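Local coordinates for protein similar to sp|P32453 Saccharomyces cerevisiae YNL315c ATP11 (Candida glabrata CBS 138, PDB 2P4F) that probably acts as a mitochondrial chaperone that binds unfolded protein and assists assembly of the F1 part of ATP synthase, at residues E118-F121 with L122-K126; K142-Q145 with G146-Y150; I198-L201 with A202-K205; S263-S266 with I267-E270; R271-L274 with L275-N279. All coordinates share one frame; numbering follows the deposited sequence.

How the contacts relate
All five contacts are local and follow one another along the chain without nesting or crossing. Contact 1 lies on helix 116-126, which leads to edge strand 133-139 of the antiparallel half-barrel sheet. Contact 2 occupies helix 140-153, between that strand and strand 156-162 at the other edge. Contact 3 closes a turn where strand 193-200 leaves the sheet. Contact 4 caps helix 266-280, and contact 5 continues directly along it. Beyond that junction, contacts 2 and 5 are the pair that meet through space: Tyr-150 packs on Ile-272 and Glu-276, with Tyr-150 CE1 3.5 Å from Ile-272 CG2, joining helices 140-153 and 266-280. Contacts 1 and 5 are farthest apart, about 35 Å between centres.

Contact 1 of 5, residues E118-F121 with L122-K126; sequences EVEF and LWRAK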
# COMPACT_ATOMS: atom_id res chain seq x y z
N GLU A 118 7.72 -10.15 19.61
CA GLU A 118 9.13 -10.43 19.23
C GLU A 118 9.30 -10.35 17.73
O GLU A 118 10.30 -9.79 17.27
CB GLU A 118 9.49 -11.83 19.74
CG GLU A 118 9.65 -11.74 21.29
CD GLU A 118 9.73 -13.11 21.94
OE1 GLU A 118 9.26 -14.15 21.43
OE2 GLU A 118 10.29 -13.14 23.07
N VAL A 119 8.36 -10.89 16.95
CA VAL A 119 8.47 -10.75 15.49
C VAL A 119 8.44 -9.28 15.08
O VAL A 119 9.24 -8.85 14.21
CB VAL A 119 7.31 -11.47 14.78
CG1 VAL A 119 7.34 -11.18 13.24
CG2 VAL A 119 7.43 -12.99 15.05
N GLU A 120 7.53 -8.50 15.69
CA GLU A 120 7.46 -7.06 15.39
C GLU A 120 8.77 -6.38 15.72
O GLU A 120 9.25 -5.55 14.93
CB GLU A 120 6.30 -6.39 16.11
CG GLU A 120 6.27 -4.89 15.83
CD GLU A 120 4.99 -4.19 16.28
OE1 GLU A 120 4.03 -4.88 16.71
OE2 GLU A 120 4.92 -2.93 16.22
N PHE A 121 9.40 -6.72 16.86
CA PHE A 121 10.71 -6.09 17.19
C PHE A 121 11.74 -6.38 16.13
O PHE A 121 12.51 -5.53 15.69
CB PHE A 121 11.19 -6.64 18.52
CG PHE A 121 10.42 -6.09 19.73
CD1 PHE A 121 9.52 -5.04 19.68
CD2 PHE A 121 10.64 -6.70 20.95
CE1 PHE A 121 8.88 -4.61 20.83
CE2 PHE A 121 10.05 -6.24 22.11
CZ PHE A 121 9.15 -5.19 22.05
N LEU A 122 11.76 -7.66 15.73
CA LEU A 122 12.79 -8.04 14.73
C LEU A 122 12.58 -7.35 13.40
O LEU A 122 13.52 -6.97 12.72
CB LEU A 122 12.81 -9.55 14.49
CG LEU A 122 13.32 -10.39 15.67
CD1 LEU A 122 13.12 -11.85 15.28
CD2 LEU A 122 14.80 -10.05 15.92
N TRP A 123 11.31 -7.25 13.04
CA TRP A 123 11.00 -6.62 11.72
C TRP A 123 11.38 -5.14 11.75
O TRP A 123 12.00 -4.62 10.81
CB TRP A 123 9.54 -6.77 11.47
CG TRP A 123 8.99 -6.26 10.18
CD1 TRP A 123 8.08 -5.26 9.94
CD2 TRP A 123 9.34 -6.81 8.88
NE1 TRP A 123 7.87 -5.16 8.57
CE2 TRP A 123 8.61 -6.09 7.90
CE3 TRP A 123 10.18 -7.83 8.47
CZ2 TRP A 123 8.69 -6.35 6.53
CZ3 TRP A 123 10.27 -8.10 7.10
CH2 TRP A 123 9.54 -7.36 6.15
N ARG A 124 11.02 -4.48 12.87
CA ARG A 124 11.41 -3.06 12.93
C ARG A 124 12.93 -2.92 13.00
O ARG A 124 13.47 -1.99 12.40
CB ARG A 124 10.71 -2.40 14.12
CG ARG A 124 9.19 -2.38 13.91
CD ARG A 124 8.57 -1.53 15.02
NE ARG A 124 7.11 -1.56 14.91
CZ ARG A 124 6.35 -0.90 14.05
NH1 ARG A 124 6.91 -0.08 13.16
NH2 ARG A 124 5.03 -1.05 14.10
N ALA A 125 13.64 -3.82 13.71
CA ALA A 125 15.11 -3.72 13.77
C ALA A 125 15.68 -3.92 12.38
O ALA A 125 16.69 -3.25 12.03
CB ALA A 125 15.71 -4.76 14.72
N LYS A 126 15.07 -4.81 11.60
CA LYS A 126 15.64 -5.15 10.26
C LYS A 126 15.75 -3.92 9.39
O LYS A 126 16.69 -3.71 8.62
CB LYS A 126 14.74 -6.20 9.60
CG LYS A 126 14.97 -6.51 8.13
CD LYS A 126 16.32 -7.21 7.93
CE LYS A 126 16.37 -7.81 6.53
NZ LYS A 126 17.64 -8.59 6.32
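At the edge of the Arg-124 guanidinium, practically in its plane, sits a single carboxylate oxygen, Glu-120 OE2. The carboxylate itself is turned away from that plane by 51°, so the two flat groups do not face each other squarely. Arg-124 grips side-on with two nitrogens: its NE is 2.9 Å from Glu-120 OE2 and uses the anti lone pair, whereas its NH2, at 2.8 Å from the same OE2, comes from above the carboxylate plane. The NE bond is moderately bent, with an angle of 149° at its hydrogen. Both side chains are extended and run side by side in the same direction. Glu-120 achieves this with CG trans to its backbone N (chi1 178°), and its CG passes 3.6 Å from Arg-124 NE.

The backbone repeats the four-residue spacing: Arg-124 N bonds to Glu-120 O at 2.9 Å, and Ala-125 N to Phe-121 O at 2.8 Å. This is the i to i+4 salt bridge of an alpha helix, here helix 116-126. Elsewhere on the helix, Val-119 and Trp-123 pack against Leu-231 of the sheet, and Trp-123 NE1 bonds to Met-232 O. Because two N-H groups converge on one oxygen, the negative charge of Glu-120 is probably drawn toward OE2, and rotation of the guanidinium is restrained by a paired grip at its edge.

Contact 2 of 5, residues K142-Q145 with G146-Y150; sequences KTFQ and GMYKY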
# COMPACT_ATOMS: atom_id res chain seq x y z
N LYS A 142 -8.57 -8.01 11.18
CA LYS A 142 -9.15 -6.72 11.50
C LYS A 142 -8.95 -5.69 10.39
O LYS A 142 -9.83 -4.87 10.15
CB LYS A 142 -8.55 -6.22 12.83
CG LYS A 142 -9.07 -4.85 13.24
CD LYS A 142 -8.43 -4.39 14.56
CE LYS A 142 -9.29 -3.33 15.22
NZ LYS A 142 -8.57 -2.08 15.57
N THR A 143 -7.79 -5.72 9.74
CA THR A 143 -7.48 -4.62 8.82
C THR A 143 -7.06 -5.01 7.42
O THR A 143 -7.59 -4.58 6.39
CB THR A 143 -6.34 -3.79 9.47
OG1 THR A 143 -6.86 -3.30 10.73
CG2 THR A 143 -5.95 -2.63 8.57
N PHE A 144 -6.05 -5.88 7.32
CA PHE A 144 -5.57 -6.13 5.96
C PHE A 144 -6.52 -6.92 5.11
O PHE A 144 -6.58 -6.69 3.89
CB PHE A 144 -4.22 -6.89 6.04
CG PHE A 144 -3.58 -6.89 4.64
CD1 PHE A 144 -2.94 -5.74 4.19
CD2 PHE A 144 -3.62 -8.02 3.83
CE1 PHE A 144 -2.38 -5.73 2.94
CE2 PHE A 144 -3.06 -7.99 2.57
CZ PHE A 144 -2.44 -6.84 2.11
N GLN A 145 -7.25 -7.87 5.68
CA GLN A 145 -8.09 -8.74 4.86
C GLN A 145 -9.07 -7.96 4.00
O GLN A 145 -9.28 -8.29 2.81
CB GLN A 145 -8.83 -9.72 5.79
CG GLN A 145 -9.70 -10.70 5.04
CD GLN A 145 -10.20 -11.80 5.97
OE1 GLN A 145 -10.64 -11.57 7.10
NE2 GLN A 145 -10.11 -13.04 5.51
N GLY A 146 -9.71 -6.94 4.59
CA GLY A 146 -10.70 -6.20 3.81
C GLY A 146 -10.01 -5.41 2.73
O GLY A 146 -10.52 -5.30 1.59
N MET A 147 -8.83 -4.84 3.03
CA MET A 147 -8.09 -4.09 2.01
C MET A 147 -7.69 -5.01 0.86
O MET A 147 -7.79 -4.70 -0.34
CB MET A 147 -6.87 -3.41 2.67
CG MET A 147 -6.11 -2.64 1.61
SD MET A 147 -5.00 -1.41 2.39
CE MET A 147 -5.04 -1.98 4.09
N TYR A 148 -7.24 -6.22 1.21
CA TYR A 148 -6.85 -7.23 0.23
C TYR A 148 -8.00 -7.56 -0.72
O TYR A 148 -7.83 -7.68 -1.94
CB TYR A 148 -6.45 -8.49 1.01
CG TYR A 148 -5.73 -9.59 0.29
CD1 TYR A 148 -5.26 -9.51 -1.02
CD2 TYR A 148 -5.49 -10.79 0.95
CE1 TYR A 148 -4.60 -10.55 -1.65
CE2 TYR A 148 -4.83 -11.81 0.32
CZ TYR A 148 -4.38 -11.70 -0.96
OH TYR A 148 -3.73 -12.78 -1.51
N LYS A 149 -9.20 -7.68 -0.15
CA LYS A 149 -10.35 -8.07 -0.98
C LYS A 149 -10.66 -6.95 -1.98
O LYS A 149 -10.89 -7.23 -3.17
CB LYS A 149 -11.53 -8.45 -0.07
CG LYS A 149 -11.40 -9.86 0.54
CD LYS A 149 -10.04 -10.29 1.01
CE LYS A 149 -9.95 -11.61 1.73
NZ LYS A 149 -9.11 -12.63 1.05
N TYR A 150 -10.61 -5.70 -1.50
CA TYR A 150 -10.87 -4.59 -2.44
C TYR A 150 -9.73 -4.47 -3.44
O TYR A 150 -10.00 -4.09 -4.59
CB TYR A 150 -11.04 -3.28 -1.71
CG TYR A 150 -12.42 -3.10 -1.13
CD1 TYR A 150 -13.47 -2.76 -1.99
CD2 TYR A 150 -12.69 -3.25 0.21
CE1 TYR A 150 -14.77 -2.57 -1.53
CE2 TYR A 150 -14.00 -3.07 0.71
CZ TYR A 150 -15.00 -2.73 -0.18
OH TYR A 150 -16.28 -2.54 0.24
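Phe-144 lays its ring alongside the start of the Tyr-148 side chain, with Phe-144 CE2 3.8 Å from Tyr-148 CB and 3.9 Å from Tyr-148 CG. The two rings cross obliquely: their centroids are 5.7 Å apart and their planes 40° from each other. Phe-144 CG lies anti to the backbone N (chi1 -168°), and this carries the ring forward along the helix toward Tyr-148. At another part of the same ring, Phe-144 CD1 meets the Met-147 methyl CE at 4.3 Å, a looser apolar approach.

In the backbone, Tyr-148 N donates to Phe-144 O at 2.8 Å with an angle of 164°, a regular alpha-helical bond. Just before this, at 142-144, the helix widens into a pi-type turn, and Thr-143 O lies 3.6 Å from Met-147 N. Helix 140-153 turns this side toward the half-barrel sheet: Phe-144 also meets the Phe-219 ring and touches Val-138, while Tyr-148 reaches Leu-221. Since no polar side-chain atom takes part in the Phe-144 cluster, its cohesion probably comes from dispersion and partial burial of apolar surface, with the backbone bond fixing the spacing of the two aromatic residues.

Contact 3 of 5, residues I198-L201 with A202-K205; sequences ITSL and AEYK
The turn that follows strand 193-200 is bridged by a side-chain hydrogen bond: Ser-200 OG donates to Glu-203 OE1 at 2.7 Å, meeting that oxygen nearly head-on, in line with its C-O bond. The Glu-203 chain is bent at chi2, 92°, which folds the carboxylate back over the turn. A water adds a second link. It donates to Ser-200 OG at 3.2 Å and accepts from Ala-202 N at 3.0 Å, so the hydroxyl acts both as donor and as acceptor, and the turn amide has a partner.

The strand belongs to the antiparallel half-barrel sheet, where Thr-199 pairs through its backbone with Tyr-183 of the neighbouring strand 179-190. Past its end, the chain doubles round so that Tyr-204 CB comes within 3.6 Å of Thr-199 CG2, the two side chains crossing at about a right angle. Tyr-204 CG occupies the place between its own backbone N and carbonyl carbon (chi1 81°). That torsion brings the ring edge to the backbone, with Leu-201 O lying in the ring plane 3.1 Å from Tyr-204 CD2. One ring face is covered by the Lys-205 side chain, whose CG stands 3.6 Å above the plane, over the ring centre. Tyr-183 meets the Tyr-204 ring edge-to-face.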
# COMPACT_ATOMS: atom_id res chain seq x y z
N ILE A 198 3.45 2.92 -6.32
CA ILE A 198 2.96 4.27 -6.56
C ILE A 198 3.91 4.99 -7.49
O ILE A 198 5.12 5.06 -7.24
CB ILE A 198 2.71 5.00 -5.21
CG1 ILE A 198 1.95 4.13 -4.19
CG2 ILE A 198 1.96 6.32 -5.48
CD1 ILE A 198 1.73 4.83 -2.85
N THR A 199 3.36 5.55 -8.58
CA THR A 199 4.12 6.10 -9.69
C THR A 199 3.55 7.46 -10.10
O THR A 199 2.31 7.62 -10.14
CB THR A 199 4.00 5.18 -10.93
OG1 THR A 199 4.39 3.86 -10.53
CG2 THR A 199 4.92 5.66 -12.04
N SER A 200 4.42 8.40 -10.38
CA SER A 200 3.83 9.68 -10.80
C SER A 200 3.22 9.62 -12.18
O SER A 200 3.89 9.16 -13.13
CB SER A 200 4.91 10.76 -10.74
OG SER A 200 4.39 12.01 -11.16
N LEU A 201 2.00 10.06 -12.34
CA LEU A 201 1.28 9.79 -13.59
C LEU A 201 1.85 10.59 -14.74
O LEU A 201 1.94 10.12 -15.88
CB LEU A 201 -0.21 10.10 -13.34
CG LEU A 201 -1.17 9.73 -14.48
CD1 LEU A 201 -2.53 9.34 -13.90
CD2 LEU A 201 -1.35 10.88 -15.41
N ALA A 202 2.23 11.86 -14.53
CA ALA A 202 2.56 12.69 -15.69
C ALA A 202 3.83 12.21 -16.39
O ALA A 202 3.88 12.42 -17.62
CB ALA A 202 2.70 14.15 -15.26
N GLU A 203 4.78 11.63 -15.66
CA GLU A 203 6.09 11.40 -16.23
C GLU A 203 6.40 9.95 -16.51
O GLU A 203 7.50 9.67 -17.01
CB GLU A 203 7.20 11.95 -15.29
CG GLU A 203 7.13 13.48 -15.12
CD GLU A 203 6.30 13.86 -13.92
OE1 GLU A 203 5.77 12.94 -13.25
OE2 GLU A 203 6.12 15.07 -13.58
N TYR A 204 5.49 9.03 -16.21
CA TYR A 204 5.95 7.64 -16.18
C TYR A 204 6.27 7.06 -17.55
O TYR A 204 6.90 6.00 -17.61
CB TYR A 204 4.93 6.77 -15.45
CG TYR A 204 3.73 6.30 -16.21
CD1 TYR A 204 3.58 4.98 -16.57
CD2 TYR A 204 2.68 7.18 -16.54
CE1 TYR A 204 2.49 4.46 -17.26
CE2 TYR A 204 1.59 6.68 -17.24
CZ TYR A 204 1.49 5.36 -17.59
OH TYR A 204 0.39 4.86 -18.27
N LYS A 205 5.85 7.71 -18.64
CA LYS A 205 6.21 7.20 -19.98
C LYS A 205 7.28 8.03 -20.63
O LYS A 205 7.55 7.92 -21.84
CB LYS A 205 4.92 7.14 -20.86
CG LYS A 205 4.06 6.01 -20.29
CD LYS A 205 2.87 5.50 -21.03
CE LYS A 205 1.73 6.35 -20.95
NZ LYS A 205 0.43 5.97 -21.60
O HOH W 1 1.68 13.47 -12.11

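Contact 4 of 5, residues S263-S266 with I267-E270; sequences SETS and IAKE
Thr-265 OG1 accepts from Ala-268 N at 3.2 Å, with an angle of 154° at the hydrogen: the N-cap bond that begins helix 266-280. The hydroxyl is placed there by chi1 of 62°, which sets OG1 between the Thr-265 backbone N and carbonyl carbon, facing the first turn. The same oxygen also lies close to the methyl group of the residue it caps, 3.2 Å from Ala-268 CB.

Regular helical pairing takes over at once. Lys-269 N bonds to Thr-265 O at 3.0 Å, and Glu-270 N to Ser-266 O at 2.9 Å, so the N-cap residue is held through its carbonyl as well as through its hydroxyl.

Behind this first shell, Ser-263 OG receives a weak but nearly straight hydrogen bond from Thr-265 N at 3.3 Å (170°). Both hydroxyls are also tied to the chain terminus, Thr-265 OG1 to Asn-299 O and Ser-263 OG to Asn-299 OXT. A terminal carboxylate beside the start of a helix would be expected to interact favourably with the partial positive charge there. Farther along, Glu-270 OE2 forms a salt bridge with Lys-289 NZ, while Ile-267 packs on Leu-293 of helix 287-295. On the capping side, Ser-263 OG lies 3.5 Å from Ala-268 CB, and Ile-267 CG2 lies 3.8 Å from Thr-265 OG1.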
# COMPACT_ATOMS: atom_id res chain seq x y z
N SER A 263 -14.76 1.25 7.68
CA SER A 263 -15.76 2.28 8.05
C SER A 263 -16.99 2.09 7.15
O SER A 263 -16.82 1.61 6.02
CB SER A 263 -15.17 3.68 7.96
OG SER A 263 -16.11 4.67 8.21
N GLU A 264 -18.11 2.48 7.69
CA GLU A 264 -19.47 2.37 7.21
C GLU A 264 -20.14 3.74 7.15
O GLU A 264 -21.36 3.85 6.97
CB GLU A 264 -20.32 1.50 8.14
CG GLU A 264 -20.08 0.01 8.00
CD GLU A 264 -21.32 -0.78 8.37
OE1 GLU A 264 -21.81 -1.54 7.50
OE2 GLU A 264 -21.79 -0.61 9.52
N THR A 265 -19.32 4.78 7.33
CA THR A 265 -19.85 6.13 7.20
C THR A 265 -20.16 6.46 5.75
O THR A 265 -19.70 5.86 4.79
CB THR A 265 -18.81 7.13 7.71
OG1 THR A 265 -17.66 6.98 6.86
CG2 THR A 265 -18.38 6.84 9.15
N SER A 266 -20.97 7.51 5.54
CA SER A 266 -21.37 7.91 4.19
C SER A 266 -20.12 8.26 3.40
O SER A 266 -19.94 7.89 2.24
CB SER A 266 -22.37 9.08 4.21
OG SER A 266 -23.49 8.67 5.03
N ILE A 267 -19.17 8.99 4.03
CA ILE A 267 -18.06 9.35 3.14
C ILE A 267 -17.15 8.16 2.82
O ILE A 267 -16.56 8.06 1.73
CB ILE A 267 -17.24 10.50 3.74
CG1 ILE A 267 -16.19 11.03 2.77
CG2 ILE A 267 -16.60 10.12 5.07
CD1 ILE A 267 -15.71 12.43 3.13
N ALA A 268 -17.02 7.23 3.76
CA ALA A 268 -16.25 6.03 3.48
C ALA A 268 -16.88 5.29 2.30
O ALA A 268 -16.21 4.78 1.40
CB ALA A 268 -16.17 5.14 4.72
N LYS A 269 -18.21 5.21 2.31
CA LYS A 269 -18.91 4.56 1.17
C LYS A 269 -18.67 5.33 -0.13
O LYS A 269 -18.56 4.71 -1.20
CB LYS A 269 -20.40 4.36 1.45
CG LYS A 269 -20.68 3.49 2.66
CD LYS A 269 -22.20 3.34 2.90
CE LYS A 269 -22.53 3.28 4.38
NZ LYS A 269 -23.95 3.74 4.57
N GLU A 270 -18.59 6.66 -0.03
CA GLU A 270 -18.34 7.44 -1.24
C GLU A 270 -16.94 7.16 -1.78
O GLU A 270 -16.73 7.04 -2.99
CB GLU A 270 -18.41 8.93 -0.99
CG GLU A 270 -19.80 9.50 -0.80
CD GLU A 270 -19.65 11.01 -0.61
OE1 GLU A 270 -19.74 11.48 0.54
OE2 GLU A 270 -19.46 11.66 -1.66

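Contact 5 of 5, residues R271-L274 with L275-N279; sequences RIQL and LEDFN
Gln-273 NE2 donates to Asp-277 OD1 at 3.1 Å, with an angle of 156°. The acceptor lies in the amide plane, but the approach is from above the carboxylate, whose plane is turned 47° from the amide. A bend at chi2 of Gln-273 (68°) brings the amide toward this partner.

Two waters join the same amide to Glu-276. One accepts from Gln-273 NE2 at 3.2 Å and donates to Glu-276 OE1 at 3.0 Å; the other donates to Gln-273 OE1 at 2.7 Å and, at a doubtfully short 2.5 Å, to Glu-276 OE1. Both ends of the amide are thus satisfied.

In the backbone, the amides of Leu-275, Glu-276, Asp-277 and Phe-278 donate to the carbonyls of Arg-271, Ile-272, Gln-273 and Leu-274. Leu-275 O takes two donors from opposite faces of its plane, Asn-279 N at 3.1 Å and Asn-279 ND2 at 2.9 Å. Asn-279 ND2 also bonds to Leu-156 O of strand 156-162. The Arg-271 guanidinium is bound by the carbonyls of Leu-293 and Glu-298. Polar i to i+3 and i to i+4 links on one side, with buried Leu-274 against Phe-257 and Leu-275 against Phe-157, mark 266-280 as an amphipathic alpha helix.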
# COMPACT_ATOMS: atom_id res chain seq x y z
N ARG A 271 -15.99 7.01 -0.85
CA ARG A 271 -14.64 6.65 -1.31
C ARG A 271 -14.59 5.28 -1.97
O ARG A 271 -13.95 5.12 -3.05
CB ARG A 271 -13.67 6.66 -0.12
CG ARG A 271 -13.38 8.07 0.38
CD ARG A 271 -12.11 8.11 1.26
NE ARG A 271 -11.91 9.51 1.65
CZ ARG A 271 -12.28 10.02 2.84
NH1 ARG A 271 -12.84 9.24 3.77
NH2 ARG A 271 -12.09 11.32 3.12
N ILE A 272 -15.24 4.29 -1.37
CA ILE A 272 -15.21 2.95 -1.96
C ILE A 272 -15.92 2.99 -3.31
O ILE A 272 -15.47 2.37 -4.28
CB ILE A 272 -15.84 1.95 -1.00
CG1 ILE A 272 -14.92 1.72 0.21
CG2 ILE A 272 -16.20 0.66 -1.73
CD1 ILE A 272 -15.58 1.11 1.41
N GLN A 273 -17.03 3.72 -3.40
CA GLN A 273 -17.77 3.75 -4.68
C GLN A 273 -16.91 4.40 -5.77
O GLN A 273 -16.95 4.01 -6.94
CB GLN A 273 -19.08 4.56 -4.50
CG GLN A 273 -19.93 4.54 -5.78
CD GLN A 273 -20.48 3.15 -6.05
OE1 GLN A 273 -21.10 2.52 -5.19
NE2 GLN A 273 -20.26 2.61 -7.26
N LEU A 274 -16.12 5.43 -5.38
CA LEU A 274 -15.27 6.04 -6.40
C LEU A 274 -14.19 5.08 -6.89
O LEU A 274 -13.82 5.05 -8.09
CB LEU A 274 -14.57 7.27 -5.81
CG LEU A 274 -13.90 8.20 -6.79
CD1 LEU A 274 -14.90 8.88 -7.73
CD2 LEU A 274 -13.03 9.22 -6.04
N LEU A 275 -13.62 4.33 -5.96
CA LEU A 275 -12.63 3.29 -6.31
C LEU A 275 -13.24 2.29 -7.29
O LEU A 275 -12.64 1.90 -8.34
CB LEU A 275 -12.15 2.58 -5.03
CG LEU A 275 -11.27 1.34 -5.28
CD1 LEU A 275 -9.94 1.77 -5.89
CD2 LEU A 275 -11.08 0.62 -3.95
N GLU A 276 -14.45 1.84 -6.95
CA GLU A 276 -15.09 0.84 -7.85
C GLU A 276 -15.41 1.45 -9.19
O GLU A 276 -15.19 0.86 -10.25
CB GLU A 276 -16.35 0.27 -7.17
CG GLU A 276 -15.96 -0.57 -5.92
CD GLU A 276 -17.16 -1.08 -5.17
OE1 GLU A 276 -18.28 -0.51 -5.31
OE2 GLU A 276 -17.00 -2.09 -4.43
N ASP A 277 -15.93 2.68 -9.19
CA ASP A 277 -16.25 3.32 -10.47
C ASP A 277 -15.04 3.50 -11.35
O ASP A 277 -15.10 3.32 -12.59
CB ASP A 277 -16.89 4.69 -10.20
CG ASP A 277 -18.33 4.57 -9.74
OD1 ASP A 277 -18.96 3.51 -9.87
OD2 ASP A 277 -18.83 5.60 -9.21
N PHE A 278 -13.90 3.86 -10.74
CA PHE A 278 -12.67 3.97 -11.54
C PHE A 278 -12.35 2.61 -12.18
O PHE A 278 -12.08 2.53 -13.38
CB PHE A 278 -11.52 4.43 -10.62
CG PHE A 278 -10.21 4.57 -11.40
CD1 PHE A 278 -9.92 5.75 -12.09
CD2 PHE A 278 -9.29 3.52 -11.40
CE1 PHE A 278 -8.73 5.83 -12.78
CE2 PHE A 278 -8.11 3.59 -12.10
CZ PHE A 278 -7.83 4.77 -12.77
N ASN A 279 -12.34 1.55 -11.36
CA ASN A 279 -11.89 0.25 -11.87
C ASN A 279 -12.85 -0.38 -12.86
O ASN A 279 -12.44 -1.22 -13.67
CB ASN A 279 -11.63 -0.69 -10.68
CG ASN A 279 -10.24 -0.38 -10.14
OD1 ASN A 279 -9.21 -0.97 -10.58
ND2 ASN A 279 -10.18 0.53 -9.17
O HOH W 2 -19.66 -0.42 -8.02
O HOH W 3 -19.87 0.62 -3.68